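Local structure of Lin2722 protein (Listeria innocua, 3DS8) at residues L172-I177 and K208-D213. The protein is of unknown function but belongs to an alpha/beta hydrolase family, so it probably acts as a serine hydrolase. Numbering follows the deposited sequence.
Sequences LEVLAI and KAYIED
Residues Glu173-Ile177 and Ala209-Asp213 pair as adjacent parallel strands of the central mixed sheet, between strands 123-130 and 248-250; the contact is buried. Val174 and Ala176 carry the ladder: Val174 N donates a hydrogen bond to Ala209 O (2.9 Å), Val174 O accepts one from Ile211 N, Ala176 N donates to Ile211 O and Ala176 O accepts from Asp213 N. At the start of the pair, Leu172 O accepts two weak hydrogen bonds, from Lys208 N and Ala209 N. The other edge of 173-177 is bonded to strand 123-130. This neighbour order belongs to the alpha/beta-hydrolase fold, and the two strands and the short helix 193-196 between them form a beta-alpha-beta unit. On one face, Glu173 and Lys208 run side by side, and Glu173 OE2 forms a salt bridge with Lys208 NZ (3.2 Å). Glu173 OE1 also forms a salt bridge with Lys126, and Lys208 NZ hydrogen-bonds to Thr244 O. Further along, Leu175 CD1 packs on Ile211 CG2 (3.8 Å); Ile211 also touches Trp237 of helix 229-240. On the other face, Tyr210 CG lies anti to the backbone N (chi1 174°), beside the carbonyl carbon, and the ring meets Val174 and Ala176. Val174 CG1 meets the ring edge at CD1 (3.8 Å), and Ala176 CB approaches CE1 obliquely (4.1 Å). Tyr210 OH donates to the anti lone pair of Glu212 OE2 (2.6 Å), while Glu212 OE1 forms a salt bridge with Arg200.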
loop_
_atom_site.group_PDB
_atom_site.type_symbol
_atom_site.label_atom_id
_atom_site.label_comp_id
_atom_site.label_asym_id
_atom_site.label_seq_id
_atom_site.Cartn_x
_atom_site.Cartn_y
_atom_site.Cartn_z
ATOM N N LEU A 172 3.206 7.984 10.212
ATOM C CA LEU A 172 2.631 7.209 9.093
ATOM C C LEU A 172 1.357 7.898 8.577
ATOM O O LEU A 172 0.550 8.393 9.351
ATOM C CB LEU A 172 2.311 5.786 9.484
ATOM C CG LEU A 172 1.971 4.796 8.341
ATOM C CD1 LEU A 172 3.194 4.473 7.530
ATOM C CD2 LEU A 172 1.274 3.514 8.830
ATOM N N GLU A 173 1.177 7.892 7.267
ATOM C CA GLU A 173 -0.037 8.453 6.647
ATOM C C GLU A 173 -0.579 7.373 5.712
ATOM O O GLU A 173 0.141 6.861 4.871
ATOM C CB GLU A 173 0.289 9.733 5.857
ATOM C CG GLU A 173 0.859 10.840 6.714
ATOM C CD GLU A 173 1.218 12.099 5.952
ATOM O OE1 GLU A 173 1.208 12.027 4.716
ATOM O OE2 GLU A 173 1.430 13.186 6.592
ATOM N N VAL A 174 -1.834 7.018 5.902
ATOM C CA VAL A 174 -2.419 5.850 5.251
ATOM C C VAL A 174 -3.611 6.256 4.426
ATOM O O VAL A 174 -4.495 6.977 4.917
ATOM C CB VAL A 174 -2.814 4.760 6.285
ATOM C CG1 VAL A 174 -3.536 3.631 5.592
ATOM C CG2 VAL A 174 -1.603 4.250 7.033
ATOM N N LEU A 175 -3.645 5.799 3.176
ATOM C CA LEU A 175 -4.793 5.972 2.301
ATOM C C LEU A 175 -5.262 4.591 1.895
ATOM O O LEU A 175 -4.483 3.779 1.331
ATOM C CB LEU A 175 -4.421 6.767 1.025
ATOM C CG LEU A 175 -5.460 6.783 -0.093
ATOM C CD1 LEU A 175 -6.744 7.446 0.383
ATOM C CD2 LEU A 175 -4.830 7.513 -1.363
ATOM N N ALA A 176 -6.523 4.274 2.221
ATOM C CA ALA A 176 -7.133 3.015 1.847
ATOM C C ALA A 176 -8.160 3.270 0.751
ATOM O O ALA A 176 -9.179 3.967 0.940
ATOM C CB ALA A 176 -7.828 2.330 3.058
ATOM N N ILE A 177 -7.862 2.720 -0.417
ATOM C CA ILE A 177 -8.729 2.756 -1.566
ATOM C C ILE A 177 -9.477 1.463 -1.731
ATOM O O ILE A 177 -8.867 0.354 -1.682
ATOM C CB ILE A 177 -7.902 3.065 -2.832
ATOM C CG1 ILE A 177 -7.403 4.520 -2.800
ATOM C CG2 ILE A 177 -8.725 2.771 -4.112
ATOM C CD1 ILE A 177 -6.429 4.861 -3.930
ATOM N N LYS A 208 -0.571 9.091 11.800
ATOM C CA LYS A 208 -0.864 10.512 11.770
ATOM C C LYS A 208 -2.116 10.796 10.921
ATOM O O LYS A 208 -2.967 11.592 11.312
ATOM C CB LYS A 208 0.319 11.308 11.240
ATOM C CG LYS A 208 0.063 12.778 11.238
ATOM C CD LYS A 208 1.281 13.540 10.956
ATOM C CE LYS A 208 1.702 13.418 9.517
ATOM N NZ LYS A 208 2.898 14.289 9.227
ATOM N N ALA A 209 -2.235 10.126 9.787
ATOM C CA ALA A 209 -3.342 10.351 8.886
ATOM C C ALA A 209 -3.899 9.022 8.434
ATOM O O ALA A 209 -3.170 8.055 8.209
ATOM C CB ALA A 209 -2.905 11.168 7.675
ATOM N N TYR A 210 -5.213 8.971 8.313
ATOM C CA TYR A 210 -5.884 7.823 7.755
ATOM C C TYR A 210 -7.047 8.334 6.944
ATOM O O TYR A 210 -7.911 8.987 7.486
ATOM C CB TYR A 210 -6.421 6.884 8.841
ATOM C CG TYR A 210 -7.248 5.776 8.258
ATOM C CD1 TYR A 210 -6.663 4.788 7.465
ATOM C CD2 TYR A 210 -8.651 5.731 8.447
ATOM C CE1 TYR A 210 -7.451 3.790 6.859
ATOM C CE2 TYR A 210 -9.422 4.696 7.896
ATOM C CZ TYR A 210 -8.797 3.732 7.083
ATOM O OH TYR A 210 -9.565 2.716 6.531
ATOM N N ILE A 211 -7.032 8.055 5.647
ATOM C CA ILE A 211 -8.047 8.514 4.700
ATOM C C ILE A 211 -8.597 7.336 3.912
ATOM O O ILE A 211 -7.827 6.480 3.474
ATOM C CB ILE A 211 -7.427 9.547 3.724
ATOM C CG1 ILE A 211 -6.810 10.730 4.507
ATOM C CG2 ILE A 211 -8.467 9.990 2.684
ATOM C CD1 ILE A 211 -6.351 11.919 3.616
ATOM N N GLU A 212 -9.928 7.266 3.766
ATOM C CA GLU A 212 -10.565 6.243 2.954
ATOM C C GLU A 212 -11.098 6.859 1.664
ATOM O O GLU A 212 -11.569 8.037 1.667
ATOM C CB GLU A 212 -11.750 5.647 3.741
ATOM C CG GLU A 212 -11.302 4.915 4.998
ATOM C CD GLU A 212 -12.420 4.284 5.787
ATOM O OE1 GLU A 212 -13.585 4.671 5.622
ATOM O OE2 GLU A 212 -12.109 3.354 6.589
ATOM N N ASP A 213 -11.138 6.082 0.583
ATOM C CA ASP A 213 -11.761 6.533 -0.683
ATOM C C ASP A 213 -12.419 5.307 -1.288
ATOM O O ASP A 213 -11.751 4.296 -1.503
ATOM C CB ASP A 213 -10.675 7.033 -1.666
ATOM C CG ASP A 213 -11.101 6.967 -3.218
ATOM O OD1 ASP A 213 -11.740 7.941 -3.583
ATOM O OD2 ASP A 213 -10.791 5.971 -4.059
#